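Local coordinates for protein agmatine ureohydrolase (Thermoplasma volcanium GSS1, PDB 3PZL) that probably hydrolyses agmatine to putrescine and urea, as an arginase-family enzyme that binds two manganese ions per subunit, at residues V254-F268 and L289-Y301. Residues are numbered along the deposited sequence; the frame is centred on the assembly and turned at random.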
loop_
_atom_site.group_PDB
_atom_site.type_symbol
_atom_site.label_atom_id
_atom_site.label_comp_id
_atom_site.label_asym_id
_atom_site.label_seq_id
_atom_site.Cartn_x
_atom_site.Cartn_y
_atom_site.Cartn_z
ATOM N N VAL B 254 -6.561 11.574 -25.295
ATOM C CA VAL B 254 -7.150 10.333 -25.711
ATOM C C VAL B 254 -8.633 10.541 -25.810
ATOM O O VAL B 254 -9.305 9.900 -26.627
ATOM C CB VAL B 254 -6.793 9.187 -24.766
ATOM C CG1 VAL B 254 -7.532 7.931 -25.109
ATOM C CG2 VAL B 254 -5.301 8.906 -24.826
ATOM N N ARG B 255 -9.153 11.463 -25.003
ATOM C CA ARG B 255 -10.589 11.701 -24.955
ATOM C C ARG B 255 -10.983 12.359 -26.238
ATOM O O ARG B 255 -11.981 11.993 -26.843
ATOM C CB ARG B 255 -10.961 12.570 -23.747
ATOM C CG ARG B 255 -12.429 13.034 -23.679
ATOM C CD ARG B 255 -12.593 14.076 -22.568
ATOM N NE ARG B 255 -13.965 14.612 -22.420
ATOM C CZ ARG B 255 -14.360 15.795 -22.903
ATOM N NH1 ARG B 255 -13.500 16.519 -23.586
ATOM N NH2 ARG B 255 -15.602 16.249 -22.720
ATOM N N ARG B 256 -10.171 13.311 -26.673
ATOM C CA ARG B 256 -10.424 14.035 -27.903
ATOM C C ARG B 256 -10.354 13.083 -29.077
ATOM O O ARG B 256 -11.149 13.160 -29.990
ATOM C CB ARG B 256 -9.434 15.204 -28.034
ATOM C CG ARG B 256 -9.610 16.066 -29.259
ATOM C CD ARG B 256 -10.891 16.874 -29.243
ATOM N NE ARG B 256 -11.053 17.600 -30.494
ATOM C CZ ARG B 256 -12.098 18.357 -30.803
ATOM N NH1 ARG B 256 -13.107 18.467 -29.958
ATOM N NH2 ARG B 256 -12.146 18.967 -31.984
ATOM N N LEU B 257 -9.410 12.166 -29.046
ATOM C CA LEU B 257 -9.313 11.152 -30.092
ATOM C C LEU B 257 -10.597 10.337 -30.232
ATOM O O LEU B 257 -11.019 10.013 -31.333
ATOM C CB LEU B 257 -8.108 10.211 -29.881
ATOM C CG LEU B 257 -7.864 9.231 -31.062
ATOM C CD1 LEU B 257 -6.451 8.896 -31.310
ATOM C CD2 LEU B 257 -8.609 7.973 -30.867
ATOM N N ILE B 258 -11.224 10.035 -29.111
ATOM C CA ILE B 258 -12.396 9.202 -29.083
ATOM C C ILE B 258 -13.625 10.003 -29.449
ATOM O O ILE B 258 -14.390 9.606 -30.329
ATOM C CB ILE B 258 -12.548 8.539 -27.702
ATOM C CG1 ILE B 258 -11.320 7.641 -27.419
ATOM C CG2 ILE B 258 -13.834 7.745 -27.626
ATOM C CD1 ILE B 258 -11.206 7.137 -26.027
ATOM N N GLU B 259 -13.823 11.119 -28.756
ATOM C CA GLU B 259 -14.863 12.116 -29.079
ATOM C C GLU B 259 -15.028 12.208 -30.623
ATOM O O GLU B 259 -16.101 11.972 -31.169
ATOM C CB GLU B 259 -14.350 13.461 -28.556
ATOM C CG GLU B 259 -15.333 14.415 -28.022
ATOM C CD GLU B 259 -14.706 15.778 -27.687
ATOM O OE1 GLU B 259 -13.766 16.233 -28.371
ATOM O OE2 GLU B 259 -15.158 16.415 -26.718
ATOM N N ARG B 260 -13.918 12.511 -31.298
ATOM C CA ARG B 260 -13.882 12.831 -32.707
ATOM C C ARG B 260 -14.033 11.636 -33.662
ATOM O O ARG B 260 -14.396 11.819 -34.806
ATOM C CB ARG B 260 -12.559 13.534 -32.990
ATOM C CG ARG B 260 -12.469 14.967 -32.487
ATOM C CD ARG B 260 -13.349 15.933 -33.291
ATOM N NE ARG B 260 -13.287 15.731 -34.745
ATOM C CZ ARG B 260 -12.207 15.952 -35.509
ATOM N NH1 ARG B 260 -11.051 16.367 -34.982
ATOM N NH2 ARG B 260 -12.271 15.726 -36.816
ATOM N N LEU B 261 -13.773 10.430 -33.183
ATOM C CA LEU B 261 -13.725 9.260 -34.039
ATOM C C LEU B 261 -14.753 8.151 -33.762
ATOM O O LEU B 261 -14.790 7.156 -34.482
ATOM C CB LEU B 261 -12.316 8.669 -33.997
ATOM C CG LEU B 261 -11.345 9.016 -35.113
ATOM C CD1 LEU B 261 -11.622 10.355 -35.773
ATOM C CD2 LEU B 261 -9.945 8.994 -34.581
ATOM N N SER B 262 -15.571 8.304 -32.729
ATOM C CA SER B 262 -16.422 7.195 -32.271
ATOM C C SER B 262 -17.611 6.999 -33.211
ATOM O O SER B 262 -18.185 5.922 -33.258
ATOM C CB SER B 262 -16.919 7.434 -30.862
ATOM O OG SER B 262 -17.603 8.659 -30.846
ATOM N N TYR B 263 -17.964 8.036 -33.959
ATOM C CA TYR B 263 -19.021 7.932 -34.953
ATOM C C TYR B 263 -18.689 7.021 -36.155
ATOM O O TYR B 263 -19.575 6.564 -36.844
ATOM C CB TYR B 263 -19.415 9.335 -35.434
ATOM C CG TYR B 263 -18.520 9.933 -36.498
ATOM C CD1 TYR B 263 -17.275 10.469 -36.172
ATOM C CD2 TYR B 263 -18.944 10.001 -37.835
ATOM C CE1 TYR B 263 -16.458 11.030 -37.143
ATOM C CE2 TYR B 263 -18.140 10.567 -38.829
ATOM C CZ TYR B 263 -16.898 11.076 -38.477
ATOM O OH TYR B 263 -16.095 11.628 -39.446
ATOM N N LYS B 264 -17.415 6.771 -36.397
ATOM C CA LYS B 264 -16.972 5.889 -37.468
ATOM C C LYS B 264 -16.527 4.548 -36.918
ATOM O O LYS B 264 -16.088 3.687 -37.688
ATOM C CB LYS B 264 -15.755 6.469 -38.195
ATOM C CG LYS B 264 -15.985 7.743 -38.866
ATOM C CD LYS B 264 -14.747 8.178 -39.609
ATOM C CE LYS B 264 -15.145 9.013 -40.771
ATOM N NZ LYS B 264 -13.998 9.011 -41.649
ATOM N N ALA B 265 -16.589 4.390 -35.595
ATOM C CA ALA B 265 -15.942 3.259 -34.937
ATOM C C ALA B 265 -16.831 2.040 -34.975
ATOM O O ALA B 265 -17.995 2.120 -34.607
ATOM C CB ALA B 265 -15.563 3.608 -33.514
ATOM N N VAL B 266 -16.276 0.924 -35.440
ATOM C CA VAL B 266 -17.012 -0.345 -35.479
ATOM C C VAL B 266 -16.777 -1.167 -34.228
ATOM O O VAL B 266 -17.553 -2.062 -33.917
ATOM C CB VAL B 266 -16.678 -1.205 -36.721
ATOM C CG1 VAL B 266 -17.101 -0.463 -38.019
ATOM C CG2 VAL B 266 -15.198 -1.614 -36.731
ATOM N N GLY B 267 -15.706 -0.843 -33.519
ATOM C CA GLY B 267 -15.343 -1.549 -32.298
ATOM C C GLY B 267 -14.350 -0.762 -31.469
ATOM O O GLY B 267 -13.667 0.111 -31.988
ATOM N N PHE B 268 -14.254 -1.102 -30.193
ATOM C CA PHE B 268 -13.417 -0.384 -29.263
ATOM C C PHE B 268 -12.822 -1.308 -28.195
ATOM O O PHE B 268 -13.441 -2.292 -27.800
ATOM C CB PHE B 268 -14.274 0.696 -28.614
ATOM C CG PHE B 268 -13.518 1.636 -27.715
ATOM C CD1 PHE B 268 -12.262 2.072 -28.056
ATOM C CD2 PHE B 268 -14.103 2.129 -26.541
ATOM C CE1 PHE B 268 -11.564 2.962 -27.236
ATOM C CE2 PHE B 268 -13.412 3.027 -25.704
ATOM C CZ PHE B 268 -12.136 3.448 -26.056
ATOM N N LEU B 289 -13.298 6.868 -20.060
ATOM C CA LEU B 289 -13.022 6.694 -21.490
ATOM C C LEU B 289 -14.063 5.835 -22.206
ATOM O O LEU B 289 -14.339 6.036 -23.385
ATOM C CB LEU B 289 -11.635 6.094 -21.684
ATOM C CG LEU B 289 -10.472 7.072 -21.497
ATOM C CD1 LEU B 289 -9.173 6.290 -21.609
ATOM C CD2 LEU B 289 -10.514 8.254 -22.491
ATOM N N LEU B 290 -14.654 4.882 -21.494
ATOM C CA LEU B 290 -15.690 4.040 -22.095
ATOM C C LEU B 290 -17.010 4.798 -22.170
ATOM O O LEU B 290 -17.793 4.581 -23.078
ATOM C CB LEU B 290 -15.844 2.735 -21.296
ATOM C CG LEU B 290 -17.204 2.062 -21.278
ATOM C CD1 LEU B 290 -17.396 1.409 -22.608
ATOM C CD2 LEU B 290 -17.229 1.057 -20.162
ATOM N N GLN B 291 -17.258 5.676 -21.207
ATOM C CA GLN B 291 -18.447 6.494 -21.251
ATOM C C GLN B 291 -18.324 7.424 -22.426
ATOM O O GLN B 291 -19.263 7.585 -23.209
ATOM C CB GLN B 291 -18.601 7.319 -19.977
ATOM C CG GLN B 291 -19.171 6.556 -18.807
ATOM C CD GLN B 291 -19.819 7.471 -17.792
ATOM O OE1 GLN B 291 -19.328 8.582 -17.501
ATOM N NE2 GLN B 291 -20.937 7.016 -17.243
ATOM N N VAL B 292 -17.143 8.022 -22.555
ATOM C CA VAL B 292 -16.875 8.987 -23.601
ATOM C C VAL B 292 -17.089 8.405 -25.007
ATOM O O VAL B 292 -17.630 9.069 -25.887
ATOM C CB VAL B 292 -15.458 9.583 -23.442
ATOM C CG1 VAL B 292 -14.935 10.175 -24.748
ATOM C CG2 VAL B 292 -15.471 10.619 -22.381
ATOM N N PHE B 293 -16.662 7.175 -25.227
ATOM C CA PHE B 293 -16.874 6.567 -26.516
ATOM C C PHE B 293 -18.353 6.421 -26.838
ATOM O O PHE B 293 -18.810 6.875 -27.895
ATOM C CB PHE B 293 -16.207 5.219 -26.568
ATOM C CG PHE B 293 -16.552 4.435 -27.771
ATOM C CD1 PHE B 293 -15.804 4.552 -28.921
ATOM C CD2 PHE B 293 -17.619 3.575 -27.765
ATOM C CE1 PHE B 293 -16.107 3.799 -30.038
ATOM C CE2 PHE B 293 -17.934 2.833 -28.891
ATOM C CZ PHE B 293 -17.173 2.935 -30.018
ATOM N N ILE B 294 -19.107 5.799 -25.936
ATOM C CA ILE B 294 -20.522 5.573 -26.167
ATOM C C ILE B 294 -21.258 6.908 -26.302
ATOM O O ILE B 294 -21.966 7.122 -27.286
ATOM C CB ILE B 294 -21.160 4.656 -25.052
ATOM C CG1 ILE B 294 -20.574 3.248 -25.108
ATOM C CG2 ILE B 294 -22.644 4.571 -25.176
ATOM C CD1 ILE B 294 -20.985 2.408 -23.966
ATOM N N ALA B 295 -21.067 7.799 -25.329
ATOM C CA ALA B 295 -21.794 9.056 -25.277
ATOM C C ALA B 295 -21.550 9.901 -26.510
ATOM O O ALA B 295 -22.492 10.375 -27.126
ATOM C CB ALA B 295 -21.488 9.854 -23.978
ATOM N N SER B 296 -20.298 10.104 -26.880
ATOM C CA SER B 296 -20.020 10.980 -28.013
ATOM C C SER B 296 -20.527 10.381 -29.320
ATOM O O SER B 296 -20.872 11.108 -30.258
ATOM C CB SER B 296 -18.540 11.281 -28.138
ATOM O OG SER B 296 -17.863 10.113 -28.517
ATOM N N ARG B 297 -20.567 9.058 -29.391
ATOM C CA ARG B 297 -21.144 8.404 -30.555
ATOM C C ARG B 297 -22.661 8.583 -30.613
ATOM O O ARG B 297 -23.217 8.794 -31.693
ATOM C CB ARG B 297 -20.794 6.916 -30.573
ATOM C CG ARG B 297 -21.209 6.223 -31.832
ATOM C CD ARG B 297 -20.521 4.881 -31.956
ATOM N NE ARG B 297 -20.682 4.305 -33.294
ATOM C CZ ARG B 297 -21.765 3.653 -33.685
ATOM N NH1 ARG B 297 -22.761 3.488 -32.831
ATOM N NH2 ARG B 297 -21.849 3.150 -34.911
ATOM N N GLU B 298 -23.322 8.508 -29.459
ATOM C CA GLU B 298 -24.754 8.696 -29.400
ATOM C C GLU B 298 -25.112 10.118 -29.744
ATOM O O GLU B 298 -26.167 10.355 -30.348
ATOM C CB GLU B 298 -25.323 8.325 -28.020
ATOM C CG GLU B 298 -25.406 6.816 -27.736
ATOM C CD GLU B 298 -26.286 6.063 -28.726
ATOM O OE1 GLU B 298 -27.482 6.353 -28.806
ATOM O OE2 GLU B 298 -25.797 5.158 -29.412
ATOM N N LYS B 299 -24.243 11.059 -29.353
ATOM C CA LYS B 299 -24.421 12.491 -29.676
ATOM C C LYS B 299 -24.424 12.696 -31.174
ATOM O O LYS B 299 -25.146 13.543 -31.676
ATOM C CB LYS B 299 -23.319 13.353 -29.078
ATOM C CG LYS B 299 -23.586 14.850 -29.112
ATOM C CD LYS B 299 -22.259 15.651 -29.129
ATOM C CE LYS B 299 -22.332 16.971 -28.325
ATOM N NZ LYS B 299 -23.065 18.036 -29.033
ATOM N N TYR B 300 -23.621 11.911 -31.885
ATOM C CA TYR B 300 -23.540 12.041 -33.318
ATOM C C TYR B 300 -24.836 11.560 -33.943
ATOM O O TYR B 300 -25.412 12.258 -34.780
ATOM C CB TYR B 300 -22.315 11.309 -33.903
ATOM C CG TYR B 300 -22.162 11.530 -35.388
ATOM C CD1 TYR B 300 -21.411 12.583 -35.880
ATOM C CD2 TYR B 300 -22.800 10.702 -36.301
ATOM C CE1 TYR B 300 -21.295 12.797 -37.248
ATOM C CE2 TYR B 300 -22.693 10.904 -37.656
ATOM C CZ TYR B 300 -21.941 11.945 -38.126
ATOM O OH TYR B 300 -21.840 12.137 -39.494
ATOM N N TYR B 301 -25.300 10.389 -33.520
ATOM C CA TYR B 301 -26.517 9.797 -34.086
ATOM C C TYR B 301 -27.812 10.444 -33.654
ATOM O O TYR B 301 -28.838 10.231 -34.278
ATOM C CB TYR B 301 -26.539 8.270 -33.942
ATOM C CG TYR B 301 -25.361 7.712 -34.708
ATOM C CD1 TYR B 301 -25.427 7.506 -36.111
ATOM C CD2 TYR B 301 -24.128 7.484 -34.055
ATOM C CE1 TYR B 301 -24.311 7.038 -36.820
ATOM C CE2 TYR B 301 -23.014 7.020 -34.739
ATOM C CZ TYR B 301 -23.099 6.798 -36.124
ATOM O OH TYR B 301 -21.982 6.323 -36.808
#
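F293 packs against I258 and F268 in a buried contact of helix 289-301 with helix 254-261 and the start of strand 265-271, beside the central parallel sheet. Helix 254-261 and helix 289-301 run roughly parallel, with axes 8.4 Å apart at closest approach and crossing at -31°. I258 projects its CG2 branch against the backbone of F293, and I258 CG2 lies 3.4 Å from F293 CA. I258 CD1 reaches L289 CD2. The F268 and F293 rings form an offset stack, with planes 16° apart and centroids at 4.7 Å. F293 has CG anti to its backbone N (chi1 171°), which swings the ring alongside strand 265-271. There its edge meets A265 CB, with F293 CE1 at 3.5 Å. The hydroxyls S262 OG and S296 OG lie 2.8 Å apart. S296 OG gives its proton to V292 O, one turn back. Toward the C-terminal end of 289-301, Y263 CB lies over the face of Y300, and the two rings make an offset stack. With an alanine in place of Y300, Y263 would probably lose its stacking partner and be freer to turn, although its OH is also bonded to D218. F293 and I294 touch strand 116-121, next to strand 265-271 in the sheet. Both helices thus pack on one side of the parallel sheet, joined by the intervening strand in the alpha-beta-alpha layering of the arginase fold.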